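PDB 7EPK: signal recognition particle 54 kDa protein from Aeropyrum pernix, which belongs to the SRP54 family of signal recognition particle proteins and combines a helical bundle, a P-loop GTPase-family domain and a helical domain of the signal-peptide-binding family. Local coordinates for residues A[382-387]-A[396-401]; A[62-67]-A[301-306]; A[306-311]-A[336-341]. All coordinates share one frame; numbering follows the deposited sequence.

Interaction 1: residues A[382-387]-A[396-401]; sequences YEELDR and MRRIAI
Glu384 and Arg398 form the polar part of this contact, reaching toward each other from opposite directions to make a salt bridge. Arg398 NH2 lies 2.7 Å from Glu384 OE1, but the N-H points well off the oxygen, with an N-H...O angle of 127°, so the hydrogen-bond component is weak. The carboxylate carbon CD sits at the edge of the guanidinium and in its plane, while the two flat groups are turned 42° apart; the arginine meets the carboxylate through one nitrogen, which is near both oxygens but closer to OE1. Glu384 is extended beyond CG, which carries its carboxylate across the gap of 10.1 Å between Glu384 CA and Ile399 CA. Arg398 leaves its helix with CG anti to the backbone N and then bends at chi3 (50°), bringing NH2 round to the glutamate. Both partners are held further: Glu384 OE1 also pairs with Arg395, and Arg398 NH1 donates to the carbonyl of Ser379. Two arginines at one oxygen would probably stabilise the charged form of this buried carboxylate.

The van der Waals part is Ile399 against the same carboxylate. Its CG1 lies 3.6 Å from Glu384 OE2, and the terminal methyl CD1 lies against that oxygen too.

Within the helical domain of the signal-peptide-binding family, the pair joins the short helix 382-386 to helix 393-402. Ile399 also packs on Ile376 of helix 367-379 and Val410 of helix 409-423, and Leu385 touches Ile377 of helix 367-379 and Met326 of helix 326-337.

Interaction 2: residues A[62-67]-A[301-306]; sequences PGVTRR and ERIKSL
The loop that leads into helix 66-81 of the N-terminal helical bundle rests on helix 293-320, where Gly63 and Val64 meet Ile303 and Leu306. Val64 supplies both of its methyls. CG1, anti to the backbone N (chi1 174°), packs 3.8 Å from Ile303 CG1, while Val64 CG2 is 4.0 Å from Leu306 CD2 and equally close to Ile303 CG2. The valine thus straddles two residues one helical turn apart, its branches set at a slant to both side chains. The same Leu306 CD2 also lies over the loop backbone, 3.6 Å from Gly63 O and 3.8 Å from Val64 CA.

Helix 293-320 is the long helix that comes after the strands of the nucleotide-binding sheet and leads to helix 326-337, so the contact joins the loop before helix 66-81 to this helix. Gly63, opposite Leu306, has a positive phi (107°), which suits a residue without a side chain. Just beyond, Thr65 is the N-cap of helix 66-81, its OG1 accepting from Asp68 N.

A charged pair flanks the apolar strip: Arg302 NE forms a salt bridge with Asp68 in the first turn of helix 66-81. Ile303 also packs on the side chain of Lys72, one turn further along. On helix 293-320 itself, Ser305 OG donates back to the Glu301 carbonyl from above its plane, sharing that oxygen with Ser305 N.

Interaction 3: residues A[306-311]-A[336-341]; sequences LEEAGE and MRKLGP
Glu308 meets Lys338 and Leu339 in two different orientations. Against Lys338 it crosses at about a right angle, and what it meets is mainly backbone: Glu308 CD lies 3.5 Å from Lys338 O, and Glu308 OE1 is 3.9 Å from Lys338 CB. The lysine amine does not close the pair. Its chain bends at chi3 (52°) and leads away, leaving Lys338 NZ 6.5 Å from Glu308 OE1, so any attraction between the charges acts over a distance. Leu339 instead slides past Glu308 in the opposite direction, with its CD1 methyl 3.8 Å from Glu308 OE2.

The turn behind this geometry closes helix 326-337: Lys338 is the centre of an inverse gamma turn, with a weak backbone bond from Leu339 N to Arg337 O. By swinging the chain out of the helix, it presents the Lys338 carbonyl and the Leu339 side chain to helix 293-320.

Leu339 has CG anti to the backbone N (chi1 -150°), which turns the isobutyl group back to the helix, where CD2 reaches 4.1 Å from Ala309 N. Ala309 also touches Leu349 of the following loop. Behind the turn, Arg337 makes a salt bridge with Glu367 of helix 367-379.

Overall arrangement
From the N terminus, the chain first lays down the loop before helix 66-81, then passes through the eight-stranded sheet and its helices before helix 293-320 returns to close interaction 2 over 233 intervening residues. The same helix continues straight into interaction 3, with Leu306 common to both segments; this second contact closes a shorter loop of 24 residues, mostly helical. Their centres lie about 12 Å apart, making helix 293-320 a bridge between the bundle and the turn after helix 326-337. Interaction 1 comes last, a short-range closure across 8 residues, centred about 26 Å from the centre of interaction 3. The three follow in series, neither nested nor crossed.

Interaction 1: residues A[382-387]-A[396-401]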
ATOM      1  N   TYR A 382       9.786  29.651  21.713  1.00 53.09           N
ATOM      2  CA  TYR A 382       9.352  28.698  22.764  1.00 56.59           C
ATOM      3  C   TYR A 382       8.953  29.472  24.023  1.00 49.92           C
ATOM      4  O   TYR A 382       8.036  29.022  24.713  1.00 50.42           O
ATOM      5  CB  TYR A 382      10.446  27.665  23.037  1.00 57.12           C
ATOM      6  CG  TYR A 382      10.675  26.735  21.877  1.00 58.37           C
ATOM      7  CD1 TYR A 382       9.723  25.795  21.519  1.00 63.13           C
ATOM      8  CD2 TYR A 382      11.805  26.845  21.094  1.00 57.64           C
ATOM      9  CE1 TYR A 382       9.921  24.948  20.437  1.00 71.31           C
ATOM     10  CE2 TYR A 382      12.012  26.018  20.009  1.00 64.06           C
ATOM     11  CZ  TYR A 382      11.076  25.054  19.679  1.00 67.96           C
ATOM     12  OH  TYR A 382      11.297  24.238  18.602  1.00 67.31           O
ATOM     13  N   GLU A 383       9.650  30.568  24.315  1.00 49.25           N
ATOM     14  CA  GLU A 383       9.366  31.450  25.476  1.00 55.51           C
ATOM     15  C   GLU A 383       8.027  32.152  25.249  1.00 54.03           C
ATOM     16  O   GLU A 383       7.172  32.136  26.146  1.00 56.82           O
ATOM     17  CB  GLU A 383      10.469  32.488  25.652  1.00 60.73           C
ATOM     18  CG  GLU A 383      10.274  33.391  26.851  1.00 62.05           C
ATOM     19  CD  GLU A 383      11.296  34.508  26.907  1.00 69.80           C
ATOM     20  OE1 GLU A 383      11.111  35.448  26.135  1.00 81.90           O
ATOM     21  OE2 GLU A 383      12.289  34.427  27.691  1.00 63.16           O
ATOM     22  N   GLU A 384       7.833  32.714  24.064  1.00 54.81           N
ATOM     23  CA  GLU A 384       6.517  33.253  23.638  1.00 55.35           C
ATOM     24  C   GLU A 384       5.437  32.176  23.746  1.00 52.39           C
ATOM     25  O   GLU A 384       4.422  32.476  24.345  1.00 49.85           O
ATOM     26  CB  GLU A 384       6.605  33.818  22.230  1.00 59.67           C
ATOM     27  CG  GLU A 384       7.543  34.997  22.182  1.00 61.84           C
ATOM     28  CD  GLU A 384       7.491  35.731  20.877  1.00 61.73           C
ATOM     29  OE1 GLU A 384       8.235  36.707  20.767  1.00 65.62           O
ATOM     30  OE2 GLU A 384       6.716  35.303  19.988  1.00 63.28           O
ATOM     31  N   LEU A 385       5.661  30.959  23.241  1.00 57.95           N
ATOM     32  CA  LEU A 385       4.625  29.885  23.313  1.00 60.83           C
ATOM     33  C   LEU A 385       4.156  29.763  24.766  1.00 51.83           C
ATOM     34  O   LEU A 385       2.966  29.585  25.000  1.00 44.87           O
ATOM     35  CB  LEU A 385       5.185  28.548  22.806  1.00 66.01           C
ATOM     36  CG  LEU A 385       4.941  28.153  21.336  1.00 66.26           C
ATOM     37  CD1 LEU A 385       3.903  29.012  20.616  1.00 59.25           C
ATOM     38  CD2 LEU A 385       6.246  28.140  20.555  1.00 66.44           C
ATOM     39  N   ASP A 386       5.084  29.912  25.704  1.00 55.77           N
ATOM     40  CA  ASP A 386       4.854  29.648  27.146  1.00 58.23           C
ATOM     41  C   ASP A 386       4.129  30.832  27.765  1.00 56.28           C
ATOM     42  O   ASP A 386       3.214  30.608  28.549  1.00 54.65           O
ATOM     43  CB  ASP A 386       6.165  29.425  27.900  1.00 58.26           C
ATOM     44  CG  ASP A 386       5.918  28.971  29.321  1.00 62.84           C
ATOM     45  OD1 ASP A 386       4.917  28.256  29.538  1.00 68.27           O
ATOM     46  OD2 ASP A 386       6.717  29.341  30.192  1.00 69.09           O
ATOM     47  N   ARG A 387       4.586  32.033  27.426  1.00 58.38           N
ATOM     48  CA  ARG A 387       4.143  33.314  28.013  1.00 58.53           C
ATOM     49  C   ARG A 387       3.763  34.250  26.869  1.00 58.29           C
ATOM     50  O   ARG A 387       4.531  35.126  26.480  1.00 59.60           O
ATOM     51  CB  ARG A 387       5.280  33.859  28.886  1.00 63.11           C
ATOM     52  CG  ARG A 387       5.453  33.140  30.221  1.00 64.99           C
ATOM     53  CD  ARG A 387       6.735  33.533  30.928  1.00 65.88           C
ATOM     54  NE  ARG A 387       6.805  34.972  31.159  1.00 68.24           N
ATOM     55  CZ  ARG A 387       7.906  35.723  31.045  1.00 80.98           C
ATOM     56  NH1 ARG A 387       9.075  35.192  30.708  1.00 91.34           N
ATOM     57  NH2 ARG A 387       7.839  37.021  31.280  1.00 82.32           N
ATOM     58  N   MET A 396       5.304  41.186  18.189  1.00 70.54           N
ATOM     59  CA  MET A 396       4.079  41.109  17.350  1.00 75.49           C
ATOM     60  C   MET A 396       4.491  41.282  15.889  1.00 82.09           C
ATOM     61  O   MET A 396       4.052  40.481  15.023  1.00 69.56           O
ATOM     62  CB  MET A 396       3.092  42.208  17.755  1.00 80.04           C
ATOM     63  CG  MET A 396       1.643  41.818  17.593  1.00 79.37           C
ATOM     64  SD  MET A 396       0.534  42.769  18.678  1.00 80.83           S
ATOM     65  CE  MET A 396       0.848  41.989  20.257  1.00 94.14           C
ATOM     66  N   ARG A 397       5.344  42.282  15.655  1.00 99.46           N
ATOM     67  CA  ARG A 397       5.933  42.615  14.334  1.00102.87           C
ATOM     68  C   ARG A 397       6.771  41.424  13.843  1.00 86.53           C
ATOM     69  O   ARG A 397       6.449  40.911  12.765  1.00 78.68           O
ATOM     70  CB  ARG A 397       6.719  43.928  14.437  1.00116.97           C
ATOM     71  CG  ARG A 397       7.413  44.358  13.151  1.00134.33           C
ATOM     72  CD  ARG A 397       6.474  44.750  12.020  1.00133.27           C
ATOM     73  NE  ARG A 397       7.165  44.815  10.734  1.00133.27           N
ATOM     74  CZ  ARG A 397       6.624  45.215   9.584  1.00127.27           C
ATOM     75  NH1 ARG A 397       5.358  45.603   9.531  1.00125.77           N
ATOM     76  NH2 ARG A 397       7.361  45.228   8.486  1.00118.57           N
ATOM     77  N   ARG A 398       7.780  40.979  14.603  1.00 83.70           N
ATOM     78  CA  ARG A 398       8.684  39.863  14.180  1.00 89.51           C
ATOM     79  C   ARG A 398       7.828  38.657  13.785  1.00 86.07           C
ATOM     80  O   ARG A 398       8.171  38.006  12.776  1.00 90.17           O
ATOM     81  CB  ARG A 398       9.685  39.437  15.264  1.00 91.42           C
ATOM     82  CG  ARG A 398      10.620  38.296  14.855  1.00 90.07           C
ATOM     83  CD  ARG A 398      11.466  37.685  15.978  1.00 88.66           C
ATOM     84  NE  ARG A 398      10.695  37.310  17.169  1.00 88.88           N
ATOM     85  CZ  ARG A 398       9.919  36.232  17.282  1.00 81.38           C
ATOM     86  NH1 ARG A 398       9.798  35.382  16.278  1.00 85.34           N
ATOM     87  NH2 ARG A 398       9.252  36.012  18.399  1.00 77.78           N
ATOM     88  N   ILE A 399       6.759  38.397  14.545  1.00 76.95           N
ATOM     89  CA  ILE A 399       5.867  37.213  14.374  1.00 71.35           C
ATOM     90  C   ILE A 399       5.182  37.326  13.004  1.00 73.03           C
ATOM     91  O   ILE A 399       5.258  36.358  12.217  1.00 76.09           O
ATOM     92  CB  ILE A 399       4.896  37.096  15.571  1.00 65.89           C
ATOM     93  CG1 ILE A 399       5.648  36.738  16.857  1.00 62.03           C
ATOM     94  CG2 ILE A 399       3.775  36.107  15.296  1.00 67.33           C
ATOM     95  CD1 ILE A 399       4.827  36.876  18.112  1.00 64.87           C
ATOM     96  N   ALA A 400       4.609  38.492  12.699  1.00 82.07           N
ATOM     97  CA  ALA A 400       3.920  38.798  11.419  1.00 87.35           C
ATOM     98  C   ALA A 400       4.800  38.477  10.196  1.00 84.93           C
ATOM     99  O   ALA A 400       4.255  37.926   9.211  1.00 78.00           O
ATOM    100  CB  ALA A 400       3.499  40.247  11.410  1.00 93.27           C
ATOM    101  N   ILE A 401       6.095  38.827  10.243  1.00 91.80           N
ATOM    102  CA  ILE A 401       7.084  38.655   9.127  1.00 94.44           C
ATOM    103  C   ILE A 401       7.309  37.162   8.887  1.00 85.84           C
ATOM    104  O   ILE A 401       7.085  36.716   7.756  1.00 79.89           O
ATOM    105  CB  ILE A 401       8.423  39.375   9.420  1.00109.38           C
ATOM    106  CG1 ILE A 401       8.399  40.853   9.001  1.00112.74           C
ATOM    107  CG2 ILE A 401       9.601  38.643   8.772  1.00103.75           C
ATOM    108  CD1 ILE A 401       7.395  41.722   9.741  1.00106.87           C
TER

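Interaction 2: residues A[62-67]-A[301-306]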
ATOM      1  N   PRO A  62     -10.227   6.093  22.465  1.00 74.56           N
ATOM      2  CA  PRO A  62     -11.466   6.630  23.032  1.00 70.63           C
ATOM      3  C   PRO A  62     -12.536   6.804  21.948  1.00 67.33           C
ATOM      4  O   PRO A  62     -12.300   7.519  21.005  1.00 61.03           O
ATOM      5  CB  PRO A  62     -11.017   7.964  23.651  1.00 71.64           C
ATOM      6  CG  PRO A  62      -9.588   7.706  24.088  1.00 70.54           C
ATOM      7  CD  PRO A  62      -9.038   6.762  23.030  1.00 76.60           C
ATOM      8  N   GLY A  63     -13.629   6.049  22.058  1.00 73.13           N
ATOM      9  CA  GLY A  63     -14.804   6.195  21.184  1.00 75.59           C
ATOM     10  C   GLY A  63     -14.952   5.079  20.171  1.00 76.65           C
ATOM     11  O   GLY A  63     -16.130   4.793  19.816  1.00 75.98           O
ATOM     12  N   VAL A  64     -13.839   4.497  19.690  1.00 72.61           N
ATOM     13  CA  VAL A  64     -13.862   3.459  18.607  1.00 73.15           C
ATOM     14  C   VAL A  64     -14.453   2.170  19.180  1.00 67.61           C
ATOM     15  O   VAL A  64     -14.008   1.738  20.262  1.00 66.34           O
ATOM     16  CB  VAL A  64     -12.477   3.186  17.989  1.00 79.28           C
ATOM     17  CG1 VAL A  64     -12.532   2.027  16.998  1.00 73.86           C
ATOM     18  CG2 VAL A  64     -11.901   4.426  17.325  1.00 82.22           C
ATOM     19  N   THR A  65     -15.396   1.563  18.461  1.00 64.65           N
ATOM     20  CA  THR A  65     -16.000   0.255  18.822  1.00 65.57           C
ATOM     21  C   THR A  65     -14.916  -0.837  18.803  1.00 71.56           C
ATOM     22  O   THR A  65     -14.010  -0.770  17.954  1.00 80.87           O
ATOM     23  CB  THR A  65     -17.196  -0.135  17.931  1.00 67.28           C
ATOM     24  OG1 THR A  65     -16.833  -0.510  16.595  1.00 63.05           O
ATOM     25  CG2 THR A  65     -18.268   0.930  17.857  1.00 65.44           C
ATOM     26  N   ARG A  66     -14.997  -1.765  19.758  1.00 75.83           N
ATOM     27  CA  ARG A  66     -14.259  -3.061  19.836  1.00 77.84           C
ATOM     28  C   ARG A  66     -14.109  -3.740  18.460  1.00 63.90           C
ATOM     29  O   ARG A  66     -12.983  -4.162  18.139  1.00 54.21           O
ATOM     30  CB  ARG A  66     -14.958  -4.007  20.826  1.00 84.22           C
ATOM     31  CG  ARG A  66     -16.486  -4.086  20.745  1.00100.48           C
ATOM     32  CD  ARG A  66     -17.280  -3.277  19.702  1.00 99.53           C
ATOM     33  NE  ARG A  66     -18.583  -3.831  19.332  1.00 93.36           N
ATOM     34  CZ  ARG A  66     -19.324  -3.475  18.274  1.00102.65           C
ATOM     35  NH1 ARG A  66     -18.901  -2.576  17.399  1.00101.70           N
ATOM     36  NH2 ARG A  66     -20.500  -4.051  18.076  1.00110.31           N
ATOM     37  N   ARG A  67     -15.184  -3.862  17.683  1.00 53.98           N
ATOM     38  CA  ARG A  67     -15.181  -4.605  16.399  1.00 59.62           C
ATOM     39  C   ARG A  67     -14.382  -3.802  15.377  1.00 64.91           C
ATOM     40  O   ARG A  67     -13.471  -4.387  14.759  1.00 72.05           O
ATOM     41  CB  ARG A  67     -16.599  -4.870  15.891  1.00 54.69           C
ATOM     42  CG  ARG A  67     -17.302  -5.991  16.641  1.00 54.15           C
ATOM     43  CD  ARG A  67     -18.800  -5.986  16.401  1.00 53.07           C
ATOM     44  NE  ARG A  67     -19.462  -6.680  17.483  1.00 48.00           N
ATOM     45  CZ  ARG A  67     -20.036  -7.852  17.363  1.00 50.61           C
ATOM     46  NH1 ARG A  67     -20.076  -8.433  16.178  1.00 56.31           N
ATOM     47  NH2 ARG A  67     -20.571  -8.439  18.424  1.00 51.55           N
ATOM     48  N   GLU A 301     -12.165   5.389   8.044  1.00 85.14           N
ATOM     49  CA  GLU A 301     -12.606   6.806   8.219  1.00 91.85           C
ATOM     50  C   GLU A 301     -13.421   6.911   9.517  1.00 84.97           C
ATOM     51  O   GLU A 301     -13.039   7.729  10.373  1.00 78.08           O
ATOM     52  CB  GLU A 301     -13.350   7.341   6.989  1.00 98.88           C
ATOM     53  CG  GLU A 301     -12.458   8.149   6.045  1.00110.55           C
ATOM     54  CD  GLU A 301     -11.920   9.463   6.605  1.00120.85           C
ATOM     55  OE1 GLU A 301     -10.695   9.707   6.483  1.00124.96           O
ATOM     56  OE2 GLU A 301     -12.723  10.246   7.165  1.00117.19           O
ATOM     57  N   ARG A 302     -14.459   6.085   9.678  1.00 80.17           N
ATOM     58  CA  ARG A 302     -15.255   5.944  10.933  1.00 76.48           C
ATOM     59  C   ARG A 302     -14.327   6.005  12.163  1.00 82.72           C
ATOM     60  O   ARG A 302     -14.747   6.605  13.162  1.00 94.86           O
ATOM     61  CB  ARG A 302     -16.062   4.643  10.878  1.00 77.53           C
ATOM     62  CG  ARG A 302     -16.995   4.396  12.056  1.00 78.55           C
ATOM     63  CD  ARG A 302     -18.120   3.430  11.709  1.00 74.66           C
ATOM     64  NE  ARG A 302     -17.613   2.143  11.240  1.00 80.79           N
ATOM     65  CZ  ARG A 302     -18.143   1.390  10.267  1.00 85.35           C
ATOM     66  NH1 ARG A 302     -17.576   0.240   9.935  1.00 85.33           N
ATOM     67  NH2 ARG A 302     -19.228   1.776   9.617  1.00 86.05           N
ATOM     68  N   ILE A 303     -13.109   5.446  12.091  1.00 78.74           N
ATOM     69  CA  ILE A 303     -12.086   5.479  13.183  1.00 71.08           C
ATOM     70  C   ILE A 303     -11.363   6.834  13.181  1.00 74.45           C
ATOM     71  O   ILE A 303     -11.251   7.422  14.263  1.00 81.78           O
ATOM     72  CB  ILE A 303     -11.083   4.306  13.074  1.00 71.09           C
ATOM     73  CG1 ILE A 303     -11.720   2.958  13.440  1.00 72.03           C
ATOM     74  CG2 ILE A 303      -9.839   4.571  13.912  1.00 68.61           C
ATOM     75  CD1 ILE A 303     -10.796   1.761  13.261  1.00 72.41           C
ATOM     76  N   LYS A 304     -10.862   7.307  12.034  1.00 78.59           N
ATOM     77  CA  LYS A 304     -10.034   8.554  11.940  1.00 83.42           C
ATOM     78  C   LYS A 304     -10.869   9.795  12.331  1.00 74.89           C
ATOM     79  O   LYS A 304     -10.327  10.666  13.030  1.00 71.13           O
ATOM     80  CB  LYS A 304      -9.362   8.687  10.562  1.00 90.53           C
ATOM     81  CG  LYS A 304      -7.846   8.472  10.517  1.00 91.40           C
ATOM     82  CD  LYS A 304      -7.311   7.261  11.313  1.00 97.73           C
ATOM     83  CE  LYS A 304      -6.831   6.081  10.480  1.00 98.75           C
ATOM     84  NZ  LYS A 304      -7.808   4.963  10.416  1.00 87.96           N
ATOM     85  N   SER A 305     -12.146   9.882  11.950  1.00 70.63           N
ATOM     86  CA  SER A 305     -13.079  10.917  12.474  1.00 71.66           C
ATOM     87  C   SER A 305     -12.935  10.975  13.991  1.00 74.42           C
ATOM     88  O   SER A 305     -12.508  12.023  14.494  1.00 75.53           O
ATOM     89  CB  SER A 305     -14.497  10.639  12.099  1.00 74.18           C
ATOM     90  OG  SER A 305     -14.596  10.386  10.709  1.00 79.57           O
ATOM     91  N   LEU A 306     -13.207   9.846  14.659  1.00 80.97           N
ATOM     92  CA  LEU A 306     -13.232   9.694  16.143  1.00 77.04           C
ATOM     93  C   LEU A 306     -11.894  10.111  16.766  1.00 75.84           C
ATOM     94  O   LEU A 306     -11.926  10.758  17.820  1.00 79.13           O
ATOM     95  CB  LEU A 306     -13.586   8.249  16.505  1.00 76.60           C
ATOM     96  CG  LEU A 306     -15.069   7.975  16.761  1.00 81.24           C
ATOM     97  CD1 LEU A 306     -15.970   8.658  15.735  1.00 86.28           C
ATOM     98  CD2 LEU A 306     -15.336   6.478  16.782  1.00 92.09           C
TER

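Interaction 3: residues A[306-311]-A[336-341]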
ATOM      1  N   LEU A 306     -13.207   9.846  14.659  1.00 80.97           N
ATOM      2  CA  LEU A 306     -13.232   9.694  16.143  1.00 77.04           C
ATOM      3  C   LEU A 306     -11.894  10.111  16.766  1.00 75.84           C
ATOM      4  O   LEU A 306     -11.926  10.758  17.820  1.00 79.13           O
ATOM      5  CB  LEU A 306     -13.586   8.249  16.505  1.00 76.60           C
ATOM      6  CG  LEU A 306     -15.069   7.975  16.761  1.00 81.24           C
ATOM      7  CD1 LEU A 306     -15.970   8.658  15.735  1.00 86.28           C
ATOM      8  CD2 LEU A 306     -15.336   6.478  16.782  1.00 92.09           C
ATOM      9  N   GLU A 307     -10.763   9.780  16.147  1.00 82.23           N
ATOM     10  CA  GLU A 307      -9.421  10.150  16.671  1.00 85.11           C
ATOM     11  C   GLU A 307      -9.226  11.660  16.503  1.00 85.17           C
ATOM     12  O   GLU A 307      -8.499  12.268  17.309  1.00 75.77           O
ATOM     13  CB  GLU A 307      -8.338   9.332  15.970  1.00 99.45           C
ATOM     14  CG  GLU A 307      -8.466   7.840  16.241  1.00115.05           C
ATOM     15  CD  GLU A 307      -7.257   6.992  15.882  1.00128.23           C
ATOM     16  OE1 GLU A 307      -6.115   7.517  15.926  1.00133.38           O
ATOM     17  OE2 GLU A 307      -7.462   5.803  15.560  1.00135.87           O
ATOM     18  N   GLU A 308      -9.866  12.252  15.491  1.00 89.32           N
ATOM     19  CA  GLU A 308      -9.836  13.720  15.265  1.00 89.52           C
ATOM     20  C   GLU A 308     -10.658  14.377  16.391  1.00 88.67           C
ATOM     21  O   GLU A 308     -10.041  15.116  17.212  1.00 78.94           O
ATOM     22  CB  GLU A 308     -10.289  14.054  13.836  1.00 92.04           C
ATOM     23  CG  GLU A 308      -9.259  13.719  12.752  1.00 86.80           C
ATOM     24  CD  GLU A 308      -9.781  13.642  11.313  1.00 87.21           C
ATOM     25  OE1 GLU A 308      -8.955  13.693  10.367  1.00 84.70           O
ATOM     26  OE2 GLU A 308     -11.010  13.498  11.125  1.00 77.02           O
ATOM     27  N   ALA A 309     -11.966  14.067  16.472  1.00 82.39           N
ATOM     28  CA  ALA A 309     -12.915  14.525  17.527  1.00 75.49           C
ATOM     29  C   ALA A 309     -12.318  14.370  18.939  1.00 78.66           C
ATOM     30  O   ALA A 309     -12.569  15.258  19.770  1.00 88.22           O
ATOM     31  CB  ALA A 309     -14.213  13.776  17.415  1.00 66.45           C
ATOM     32  N   GLY A 310     -11.562  13.295  19.202  1.00 75.45           N
ATOM     33  CA  GLY A 310     -10.829  13.067  20.464  1.00 75.51           C
ATOM     34  C   GLY A 310      -9.811  14.163  20.758  1.00 79.84           C
ATOM     35  O   GLY A 310      -9.715  14.582  21.940  1.00 72.84           O
ATOM     36  N   GLU A 311      -9.061  14.605  19.737  1.00 85.73           N
ATOM     37  CA  GLU A 311      -8.133  15.768  19.834  1.00 84.89           C
ATOM     38  C   GLU A 311      -8.946  17.036  20.129  1.00 89.64           C
ATOM     39  O   GLU A 311      -8.546  17.797  21.021  1.00 84.61           O
ATOM     40  CB  GLU A 311      -7.290  15.958  18.572  1.00 80.76           C
ATOM     41  CG  GLU A 311      -5.902  15.346  18.663  1.00 85.59           C
ATOM     42  CD  GLU A 311      -4.935  16.048  19.601  1.00 89.86           C
ATOM     43  OE1 GLU A 311      -3.974  16.689  19.106  1.00 88.41           O
ATOM     44  OE2 GLU A 311      -5.133  15.943  20.824  1.00 98.10           O
ATOM     45  N   MET A 336      -9.635  21.019  14.371  1.00 75.48           N
ATOM     46  CA  MET A 336     -10.797  21.666  13.701  1.00 81.39           C
ATOM     47  C   MET A 336     -10.603  21.652  12.178  1.00 81.04           C
ATOM     48  O   MET A 336     -11.548  21.236  11.456  1.00 75.34           O
ATOM     49  CB  MET A 336     -10.952  23.112  14.178  1.00 84.49           C
ATOM     50  CG  MET A 336     -11.372  23.225  15.619  1.00 85.28           C
ATOM     51  SD  MET A 336     -11.271  24.926  16.164  1.00 95.06           S
ATOM     52  CE  MET A 336     -12.788  25.549  15.448  1.00104.56           C
ATOM     53  N   ARG A 337      -9.425  22.079  11.709  1.00 70.54           N
ATOM     54  CA  ARG A 337      -9.066  22.097  10.266  1.00 75.46           C
ATOM     55  C   ARG A 337      -9.408  20.745   9.619  1.00 76.03           C
ATOM     56  O   ARG A 337     -10.408  20.695   8.896  1.00 88.92           O
ATOM     57  CB  ARG A 337      -7.596  22.484  10.102  1.00 77.83           C
ATOM     58  CG  ARG A 337      -7.333  23.968  10.308  1.00 78.35           C
ATOM     59  CD  ARG A 337      -5.931  24.355   9.901  1.00 77.66           C
ATOM     60  NE  ARG A 337      -5.714  24.060   8.497  1.00 74.20           N
ATOM     61  CZ  ARG A 337      -4.561  24.219   7.869  1.00 84.19           C
ATOM     62  NH1 ARG A 337      -3.499  24.684   8.511  1.00 81.24           N
ATOM     63  NH2 ARG A 337      -4.482  23.909   6.587  1.00 93.80           N
ATOM     64  N   LYS A 338      -8.635  19.681   9.862  1.00 77.85           N
ATOM     65  CA  LYS A 338      -8.996  18.323   9.369  1.00 83.72           C
ATOM     66  C   LYS A 338     -10.153  17.814  10.222  1.00 82.22           C
ATOM     67  O   LYS A 338      -9.884  17.121  11.213  1.00 86.71           O
ATOM     68  CB  LYS A 338      -7.837  17.312   9.312  1.00 86.10           C
ATOM     69  CG  LYS A 338      -6.865  17.227  10.486  1.00 81.72           C
ATOM     70  CD  LYS A 338      -5.487  16.694  10.076  1.00 83.44           C
ATOM     71  CE  LYS A 338      -4.868  17.426   8.891  1.00 91.83           C
ATOM     72  NZ  LYS A 338      -3.602  16.809   8.419  1.00 91.57           N
ATOM     73  N   LEU A 339     -11.372  18.203   9.839  1.00 78.44           N
ATOM     74  CA  LEU A 339     -12.661  17.782  10.445  1.00 80.70           C
ATOM     75  C   LEU A 339     -13.811  18.394   9.636  1.00 89.21           C
ATOM     76  O   LEU A 339     -14.632  17.620   9.133  1.00 88.78           O
ATOM     77  CB  LEU A 339     -12.711  18.226  11.911  1.00 84.31           C
ATOM     78  CG  LEU A 339     -13.536  17.360  12.866  1.00 81.98           C
ATOM     79  CD1 LEU A 339     -13.623  15.910  12.411  1.00 83.07           C
ATOM     80  CD2 LEU A 339     -12.955  17.422  14.269  1.00 86.21           C
ATOM     81  N   GLY A 340     -13.857  19.726   9.508  1.00 99.30           N
ATOM     82  CA  GLY A 340     -14.811  20.440   8.635  1.00113.62           C
ATOM     83  C   GLY A 340     -15.498  21.605   9.346  1.00132.47           C
ATOM     84  O   GLY A 340     -14.837  22.386  10.032  1.00132.07           O
ATOM     85  N   PRO A 341     -16.836  21.777   9.183  1.00142.43           N
ATOM     86  CA  PRO A 341     -17.590  22.812   9.892  1.00137.98           C
ATOM     87  C   PRO A 341     -18.280  22.290  11.166  1.00136.30           C
ATOM     88  O   PRO A 341     -19.327  22.798  11.522  1.00133.94           O
ATOM     89  CB  PRO A 341     -18.591  23.207   8.796  1.00137.98           C
ATOM     90  CG  PRO A 341     -18.940  21.882   8.125  1.00138.35           C
ATOM     91  CD  PRO A 341     -17.706  21.012   8.271  1.00138.98           C
TER